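Local coordinates for DUF3822 family protein (Bacteroides thetaiotaomicron VPI-5482, PDB 3HRG) that is of unknown function but has an actin-like ATPase fold, consistent with a distant kinship to the sugar kinase, Hsp70 and actin superfamily, at residues 3-13 and 25-35; 48-56 and 124-135. All coordinates share one frame; numbering follows the deposited sequence. Where two conformers were deposited one is given.

Interaction 1 (3-13 and 25-35)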
# COMPACT_ATOMS: atom_id res chain seq x y z
N ILE A 3 2.76 19.88 -15.62
CA ILE A 3 4.01 19.22 -15.88
C ILE A 3 4.57 19.56 -17.27
O ILE A 3 3.85 19.48 -18.26
CB ILE A 3 3.82 17.69 -15.79
CG1 ILE A 3 3.39 17.28 -14.36
CG2 ILE A 3 5.12 16.94 -16.21
CD1 ILE A 3 4.50 17.64 -13.27
N ASP A 4 5.82 20.01 -17.30
CA ASP A 4 6.51 20.25 -18.54
C ASP A 4 7.16 18.89 -18.80
O ASP A 4 8.14 18.53 -18.16
CB ASP A 4 7.55 21.36 -18.42
CG ASP A 4 8.40 21.53 -19.70
OD1 ASP A 4 8.37 20.62 -20.58
OD2 ASP A 4 9.08 22.57 -19.82
N PHE A 5 6.60 18.11 -19.73
CA PHE A 5 7.14 16.77 -20.01
C PHE A 5 8.54 16.74 -20.61
O PHE A 5 9.22 15.70 -20.51
CB PHE A 5 6.17 15.93 -20.84
CG PHE A 5 4.96 15.53 -20.09
CD1 PHE A 5 4.99 14.43 -19.23
CD2 PHE A 5 3.80 16.26 -20.18
CE1 PHE A 5 3.86 14.07 -18.50
CE2 PHE A 5 2.68 15.88 -19.47
CZ PHE A 5 2.72 14.78 -18.64
N THR A 6 9.00 17.85 -21.17
CA THR A 6 10.38 17.90 -21.69
C THR A 6 11.39 17.93 -20.53
O THR A 6 12.56 17.72 -20.79
CB THR A 6 10.64 19.06 -22.67
OG1 THR A 6 10.61 20.32 -22.01
CG2 THR A 6 9.62 19.00 -23.78
N LYS A 7 10.93 18.15 -19.29
CA LYS A 7 11.80 18.12 -18.11
C LYS A 7 11.66 16.77 -17.35
O LYS A 7 12.15 16.65 -16.21
CB LYS A 7 11.48 19.29 -17.18
CG LYS A 7 11.75 20.69 -17.79
CD LYS A 7 11.23 21.84 -16.90
CE LYS A 7 11.60 23.23 -17.46
NZ LYS A 7 13.10 23.36 -17.56
N SER A 8 11.03 15.77 -17.97
CA SER A 8 10.80 14.48 -17.32
C SER A 8 12.04 13.81 -16.73
O SER A 8 11.93 13.13 -15.68
CB SER A 8 10.12 13.48 -18.28
OG SER A 8 10.98 13.21 -19.37
N LYS A 9 13.21 14.03 -17.34
CA LYS A 9 14.48 13.45 -16.84
C LYS A 9 14.88 13.95 -15.46
O LYS A 9 15.78 13.35 -14.84
CB LYS A 9 15.63 13.65 -17.84
CG LYS A 9 15.44 12.76 -19.08
CD LYS A 9 16.56 12.87 -20.10
CE LYS A 9 16.51 14.20 -20.84
NZ LYS A 9 15.26 14.30 -21.66
N GLN A 10 14.26 15.03 -14.98
CA GLN A 10 14.47 15.49 -13.60
C GLN A 10 13.40 15.02 -12.61
O GLN A 10 13.54 15.26 -11.41
CB GLN A 10 14.50 17.01 -13.58
CG GLN A 10 15.79 17.57 -14.13
CD GLN A 10 15.82 19.06 -14.07
OE1 GLN A 10 14.96 19.72 -14.69
NE2 GLN A 10 16.82 19.62 -13.34
N TYR A 11 12.36 14.37 -13.11
CA TYR A 11 11.20 14.04 -12.31
C TYR A 11 11.07 12.55 -11.97
O TYR A 11 11.72 11.70 -12.58
CB TYR A 11 9.91 14.52 -12.98
CG TYR A 11 9.88 15.98 -13.41
CD1 TYR A 11 10.61 16.96 -12.75
CD2 TYR A 11 9.03 16.38 -14.42
CE1 TYR A 11 10.55 18.31 -13.15
CE2 TYR A 11 8.93 17.74 -14.82
CZ TYR A 11 9.69 18.69 -14.17
OH TYR A 11 9.62 20.02 -14.58
N THR A 12 10.24 12.30 -10.96
CA THR A 12 10.01 10.96 -10.44
C THR A 12 8.61 10.53 -10.82
O THR A 12 7.66 11.25 -10.56
CB THR A 12 10.20 10.92 -8.90
OG1 THR A 12 11.55 11.22 -8.57
CG2 THR A 12 9.87 9.52 -8.31
N LEU A 13 8.50 9.37 -11.46
CA LEU A 13 7.22 8.77 -11.81
C LEU A 13 6.90 7.72 -10.76
O LEU A 13 7.72 6.86 -10.51
CB LEU A 13 7.32 8.06 -13.15
CG LEU A 13 6.10 7.28 -13.67
CD1 LEU A 13 4.93 8.25 -13.86
CD2 LEU A 13 6.46 6.53 -14.95
N SER A 25 1.65 9.21 -10.73
CA SER A 25 1.92 10.58 -10.33
C SER A 25 3.35 10.95 -10.70
O SER A 25 4.24 10.11 -10.72
CB SER A 25 1.67 10.82 -8.86
OG SER A 25 2.58 10.05 -8.11
N ILE A 26 3.53 12.22 -10.98
CA ILE A 26 4.82 12.79 -11.36
C ILE A 26 5.16 13.81 -10.28
O ILE A 26 4.35 14.67 -9.96
CB ILE A 26 4.76 13.38 -12.80
CG1 ILE A 26 4.59 12.24 -13.80
CG2 ILE A 26 6.04 14.14 -13.09
CD1 ILE A 26 4.63 12.64 -15.26
N TYR A 27 6.35 13.66 -9.68
CA TYR A 27 6.87 14.50 -8.64
C TYR A 27 8.08 15.29 -9.18
O TYR A 27 9.00 14.70 -9.74
CB TYR A 27 7.27 13.69 -7.41
CG TYR A 27 8.08 14.46 -6.38
CD1 TYR A 27 7.48 15.39 -5.55
CD2 TYR A 27 9.45 14.25 -6.26
CE1 TYR A 27 8.22 16.10 -4.61
CE2 TYR A 27 10.20 14.96 -5.33
CZ TYR A 27 9.58 15.88 -4.52
OH TYR A 27 10.33 16.58 -3.62
N ASN A 28 8.03 16.60 -8.98
CA ASN A 28 9.05 17.56 -9.39
C ASN A 28 9.81 17.98 -8.14
O ASN A 28 9.26 18.70 -7.34
CB ASN A 28 8.39 18.78 -10.07
CG ASN A 28 9.39 19.84 -10.52
OD1 ASN A 28 10.56 19.81 -10.13
ND2 ASN A 28 8.94 20.78 -11.33
N PRO A 29 11.07 17.52 -7.97
CA PRO A 29 11.82 17.96 -6.76
C PRO A 29 12.41 19.35 -6.89
O PRO A 29 12.80 19.93 -5.89
CB PRO A 29 12.98 16.96 -6.68
CG PRO A 29 13.27 16.64 -8.12
CD PRO A 29 11.89 16.64 -8.82
N ILE A 30 12.50 19.88 -8.12
CA ILE A 30 13.11 21.19 -8.37
C ILE A 30 12.23 22.28 -7.78
O ILE A 30 12.71 23.11 -7.01
CB ILE A 30 13.37 21.45 -9.90
CG1 ILE A 30 14.27 20.36 -10.52
CG2 ILE A 30 14.02 22.78 -10.08
CD1 ILE A 30 15.63 20.12 -9.79
N ASN A 31 10.94 22.30 -8.12
CA ASN A 31 10.03 23.30 -7.53
C ASN A 31 9.22 22.69 -6.38
O ASN A 31 8.41 23.39 -5.77
CB ASN A 31 9.11 23.90 -8.58
CG ASN A 31 8.10 22.92 -9.07
OD1 ASN A 31 7.95 21.85 -8.49
ND2 ASN A 31 7.39 23.28 -10.13
N ASP A 32 9.43 21.41 -6.10
CA ASP A 32 8.78 20.70 -4.98
C ASP A 32 7.24 20.65 -5.04
O ASP A 32 6.55 21.36 -4.29
CB ASP A 32 9.25 21.22 -3.62
CG ASP A 32 8.82 20.32 -2.45
OD1 ASP A 32 8.54 19.12 -2.65
OD2 ASP A 32 8.77 20.82 -1.31
N ASN A 33 6.72 19.84 -5.96
CA ASN A 33 5.27 19.63 -6.13
C ASN A 33 4.97 18.33 -6.90
O ASN A 33 5.84 17.83 -7.63
CB ASN A 33 4.55 20.84 -6.77
CG ASN A 33 5.13 21.28 -8.11
OD1 ASN A 33 5.49 20.48 -8.97
ND2 ASN A 33 5.16 22.59 -8.32
N SER A 34 3.76 17.80 -6.70
CA SER A 34 3.28 16.57 -7.36
C SER A 34 2.05 16.79 -8.21
O SER A 34 1.34 17.80 -8.06
CB SER A 34 2.97 15.50 -6.33
OG SER A 34 4.15 15.10 -5.66
N GLN A 35 1.82 15.85 -9.12
CA GLN A 35 0.68 15.89 -10.03
C GLN A 35 0.18 14.48 -10.33
O GLN A 35 0.92 13.66 -10.89
CB GLN A 35 1.06 16.60 -11.34
CG GLN A 35 -0.12 16.88 -12.27
CD GLN A 35 -1.16 17.82 -11.62
OE1 GLN A 35 -0.81 18.89 -11.11
NE2 GLN A 35 -2.44 17.41 -11.64
O HOH W 1 11.26 21.89 -13.29

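Interaction 2 (48-56 and 124-135)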
# COMPACT_ATOMS: atom_id res chain seq x y z
N LEU A 48 -3.52 -8.67 -14.92
CA LEU A 48 -2.76 -7.50 -14.48
C LEU A 48 -1.82 -7.04 -15.57
O LEU A 48 -1.81 -5.87 -15.93
CB LEU A 48 -1.90 -7.86 -13.25
CG LEU A 48 -0.94 -6.80 -12.70
CD1 LEU A 48 -1.68 -5.54 -12.35
CD2 LEU A 48 -0.17 -7.34 -11.47
N THR A 49 -1.07 -8.00 -16.12
CA THR A 49 -0.06 -7.76 -17.16
C THR A 49 -0.69 -7.27 -18.47
O THR A 49 -0.14 -6.35 -19.11
CB THR A 49 0.76 -9.03 -17.40
OG1 THR A 49 1.24 -9.50 -16.14
CG2 THR A 49 1.94 -8.76 -18.33
N ALA A 50 -1.83 -7.86 -18.85
CA ALA A 50 -2.54 -7.45 -20.07
C ALA A 50 -3.05 -6.02 -19.93
O ALA A 50 -2.98 -5.24 -20.88
CB ALA A 50 -3.68 -8.45 -20.47
N ASN A 51 -3.56 -5.68 -18.74
CA ASN A 51 -3.99 -4.30 -18.48
C ASN A 51 -2.81 -3.34 -18.55
O ASN A 51 -2.94 -2.25 -19.10
CB ASN A 51 -4.71 -4.17 -17.15
CG ASN A 51 -6.19 -4.55 -17.24
OD1 ASN A 51 -6.98 -3.79 -17.77
ND2 ASN A 51 -6.58 -5.66 -16.63
N LEU A 52 -1.68 -3.76 -17.98
CA LEU A 52 -0.46 -2.95 -17.98
C LEU A 52 0.04 -2.70 -19.42
O LEU A 52 0.37 -1.57 -19.77
CB LEU A 52 0.61 -3.63 -17.10
CG LEU A 52 1.90 -2.91 -16.74
CD1 LEU A 52 1.59 -1.67 -15.97
CD2 LEU A 52 2.78 -3.83 -15.90
N LYS A 53 0.09 -3.76 -20.23
CA LYS A 53 0.55 -3.60 -21.60
C LYS A 53 -0.38 -2.64 -22.35
O LYS A 53 0.10 -1.84 -23.15
CB LYS A 53 0.67 -4.94 -22.31
CG LYS A 53 1.84 -5.78 -21.79
CD LYS A 53 1.90 -7.15 -22.45
CE LYS A 53 3.10 -7.95 -21.96
NZ LYS A 53 3.23 -9.27 -22.66
N ASN A 54 -1.69 -2.74 -22.11
CA ASN A 54 -2.64 -1.82 -22.74
C ASN A 54 -2.39 -0.35 -22.35
O ASN A 54 -2.35 0.50 -23.21
CB ASN A 54 -4.10 -2.17 -22.38
CG ASN A 54 -4.64 -3.33 -23.16
OD1 ASN A 54 -4.11 -3.67 -24.22
ND2 ASN A 54 -5.75 -3.93 -22.67
N VAL A 55 -2.21 -0.08 -21.06
CA VAL A 55 -2.02 1.32 -20.63
C VAL A 55 -0.67 1.89 -21.12
O VAL A 55 -0.60 3.06 -21.47
CB VAL A 55 -2.18 1.54 -19.10
CG1 VAL A 55 -0.95 1.09 -18.33
CG2 VAL A 55 -2.43 3.03 -18.80
N PHE A 56 0.37 1.06 -21.20
CA PHE A 56 1.65 1.53 -21.73
C PHE A 56 1.51 1.82 -23.21
O PHE A 56 2.06 2.80 -23.70
CB PHE A 56 2.80 0.55 -21.44
CG PHE A 56 3.47 0.79 -20.15
CD1 PHE A 56 2.84 0.48 -18.94
CD2 PHE A 56 4.73 1.39 -20.11
CE1 PHE A 56 3.46 0.74 -17.72
CE2 PHE A 56 5.35 1.63 -18.91
CZ PHE A 56 4.71 1.33 -17.72
N ASP A 124 3.57 -10.47 -9.57
CA ASP A 124 3.40 -11.37 -10.70
C ASP A 124 4.66 -11.28 -11.59
O ASP A 124 5.12 -10.18 -11.91
CB ASP A 124 2.16 -10.97 -11.46
CG ASP A 124 1.99 -11.76 -12.71
OD1 ASP A 124 1.76 -13.01 -12.66
OD2 ASP A 124 2.12 -11.12 -13.75
N LYS A 125 5.21 -12.42 -11.98
CA LYS A 125 6.46 -12.44 -12.76
C LYS A 125 6.34 -11.82 -14.15
O LYS A 125 7.26 -11.17 -14.60
CB LYS A 125 7.00 -13.86 -12.87
CG LYS A 125 8.29 -14.00 -13.64
CD LYS A 125 8.91 -15.40 -13.41
CE LYS A 125 10.19 -15.58 -14.24
NZ LYS A 125 10.85 -16.92 -14.02
N SER A 126 5.23 -12.07 -14.85
CA SER A 126 4.99 -11.47 -16.16
C SER A 126 4.97 -9.93 -16.03
O SER A 126 5.50 -9.21 -16.88
CB SER A 126 3.64 -11.92 -16.72
OG SER A 126 3.63 -13.31 -16.92
N THR A 127 4.34 -9.45 -14.96
CA THR A 127 4.28 -8.01 -14.66
C THR A 127 5.68 -7.45 -14.39
O THR A 127 6.05 -6.41 -14.96
CB THR A 127 3.29 -7.72 -13.51
OG1 THR A 127 1.96 -7.89 -14.00
CG2 THR A 127 3.43 -6.29 -13.02
N TYR A 128 6.44 -8.13 -13.54
CA TYR A 128 7.83 -7.74 -13.25
C TYR A 128 8.70 -7.69 -14.52
O TYR A 128 9.42 -6.73 -14.74
CB TYR A 128 8.48 -8.66 -12.20
CG TYR A 128 9.96 -8.37 -12.09
CD1 TYR A 128 10.40 -7.26 -11.39
CD2 TYR A 128 10.89 -9.13 -12.77
CE1 TYR A 128 11.75 -6.93 -11.32
CE2 TYR A 128 12.24 -8.80 -12.72
CZ TYR A 128 12.65 -7.70 -11.98
OH TYR A 128 13.98 -7.35 -11.90
N THR A 129 8.64 -8.73 -15.34
CA THR A 129 9.42 -8.80 -16.59
C THR A 129 9.09 -7.64 -17.49
O THR A 129 9.97 -6.99 -18.03
CB THR A 129 9.11 -10.12 -17.31
OG1 THR A 129 9.41 -11.21 -16.41
CG2 THR A 129 9.92 -10.27 -18.62
N PHE A 130 7.81 -7.34 -17.61
CA PHE A 130 7.40 -6.23 -18.46
C PHE A 130 7.93 -4.91 -17.91
O PHE A 130 8.49 -4.13 -18.65
CB PHE A 130 5.89 -6.17 -18.62
CG PHE A 130 5.44 -5.01 -19.44
CD1 PHE A 130 5.55 -5.03 -20.81
CD2 PHE A 130 4.95 -3.87 -18.82
CE1 PHE A 130 5.16 -3.95 -21.57
CE2 PHE A 130 4.55 -2.77 -19.58
CZ PHE A 130 4.65 -2.81 -20.95
N LEU A 131 7.75 -4.67 -16.61
CA LEU A 131 8.22 -3.41 -16.01
C LEU A 131 9.75 -3.25 -15.99
O LEU A 131 10.25 -2.15 -16.20
CB LEU A 131 7.63 -3.22 -14.62
CG LEU A 131 6.12 -2.95 -14.63
CD1 LEU A 131 5.50 -3.14 -13.20
CD2 LEU A 131 5.80 -1.56 -15.20
N ASN A 132 10.47 -4.35 -15.80
CA ASN A 132 11.93 -4.32 -15.82
C ASN A 132 12.45 -3.98 -17.23
O ASN A 132 13.49 -3.36 -17.38
CB ASN A 132 12.48 -5.65 -15.31
CG ASN A 132 13.98 -5.67 -15.26
OD1 ASN A 132 14.60 -5.00 -14.42
ND2 ASN A 132 14.57 -6.48 -16.11
N GLU A 133 11.70 -4.38 -18.27
CA GLU A 133 12.07 -4.04 -19.65
C GLU A 133 11.88 -2.55 -19.88
O GLU A 133 12.73 -1.94 -20.52
CB GLU A 133 11.24 -4.85 -20.68
CG GLU A 133 11.62 -6.33 -20.74
CD GLU A 133 10.58 -7.26 -21.42
OE1 GLU A 133 9.38 -6.87 -21.58
OE2 GLU A 133 10.97 -8.42 -21.76
N GLN A 134 10.79 -1.97 -19.38
CA GLN A 134 10.52 -0.54 -19.57
C GLN A 134 11.44 0.31 -18.69
O GLN A 134 11.94 1.32 -19.14
CB GLN A 134 9.06 -0.15 -19.27
CG GLN A 134 7.99 -1.07 -19.84
CD GLN A 134 8.22 -1.48 -21.28
OE1 GLN A 134 8.42 -0.64 -22.16
NE2 GLN A 134 8.16 -2.78 -21.53
N TYR A 135 11.64 -0.13 -17.44
CA TYR A 135 12.46 0.58 -16.47
C TYR A 135 13.47 -0.30 -15.76
O TYR A 135 13.22 -0.77 -14.62
CB TYR A 135 11.56 1.17 -15.40
CG TYR A 135 10.35 1.88 -15.92
CD1 TYR A 135 10.45 3.03 -16.68
CD2 TYR A 135 9.08 1.42 -15.59
CE1 TYR A 135 9.31 3.70 -17.12
CE2 TYR A 135 7.94 2.08 -16.03
CZ TYR A 135 8.06 3.23 -16.76
OH TYR A 135 6.92 3.88 -17.16
O HOH W 2 -0.73 -10.71 -15.05

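Interaction 1 (3-13 and 25-35)
The open end of a beta hairpin, strands 12-17 and 22-28 of the actin-like fold, carries this contact. Thr12 and Tyr27 form an antiparallel hydrogen-bonded pair. Thr12 N gives to Tyr27 O at 3.0 Å, nearly straight at 173°, and Tyr27 N returns a bond to Thr12 O. Leu13 and Ile26 follow as a non-hydrogen-bonded pair.

Ile26 carries the apolar side. Its CG1 lies beside the backbone N (chi1 -67°), which puts CG2 anti to that N; CG2 meets Ile3 CD1 at 3.8 Å and Tyr11 CB at 3.9 Å. Its CD1 reaches on to Phe5 CE1 at 3.6 Å. The residues before strand 12-17 thus fold back over this side of the hairpin, where Leu37 and Tyr66 also touch Ile26.

Near the strand end, Pro29 CD packs on Gln10 O. The Tyr11 ring and the Asn28 amide cross with their planes 39° apart. Asn28 CB makes an off-centre CH-pi contact with the ring, while Asn28 OD1 takes up Asn31 N from above its carbonyl plane in an Asx motif. One water joins the two polar ends: it lies in the plane of the Tyr11 ring, 2.8 Å from Tyr11 OH, and accepts from Asn28 ND2 at 3.2 Å.

Interaction 2 (48-56 and 124-135)
Two helices of the actin-like fold, 48-58 and 125-134, pack side by side here. Their short segments run nearly parallel, at 24° and 9.1 Å apart. At the N-terminal end Thr49 OG1 and Thr127 OG1 share a hydrogen bond of 2.8 Å. Asp124 caps helix 125-134: its OD2 accepts from Thr127 N at 3.0 Å, from above the carboxylate plane. A water links this OD2 to Thr49 N, and Asn104 holds Asp124 OD1.

Further along, in the conformer given, Leu52 CD2 touches both Phe130 CD2 at 3.6 Å and Leu131 CG at 3.7 Å. Phe130 CG stands anti to its own backbone N (chi1 177°), which carries the ring across to helix 48-58. There Lys53 CG lies over one face, a CH-pi contact. The ring's edge points into the face of Phe56, T-shaped, with centroids 5.2 Å apart and planes at 87°. Tyr135 CE2 meets Phe56 CZ, at the ring edge, at 3.7 Å. Replacing Phe56 with an alanine would probably open a gap beside Leu131 and leave the Phe130 edge without its aromatic face. Leu17 of strand 12-17 touches Leu52, Thr127 and Leu131, so the pair forms a helical layer against a central sheet, an alpha/beta arrangement typical of actin-like domains.

From the N terminus, residues 3-11 lead into strand 12-17, and the chain turns back through strand 22-28 to close the short loop of interaction 1. Strand 33-40 then runs on to helix 48-58. A much longer excursion follows, through strand 68-73 and the three-stranded sheet 78-82, 105-112 and 117-124, before helix 125-134 returns to close interaction 2. The contacts lie in series, neither nested nor crossed, with centres about 23 Å apart. Interaction 1 sits at the open end of the hairpin 12-17/22-28 in the five-stranded mixed sheet, and interaction 2 pairs two helices beside it. They touch where Leu13 CD2 packs 3.5 Å from Tyr135 OH, which is hydrogen-bonded to Leu62 O.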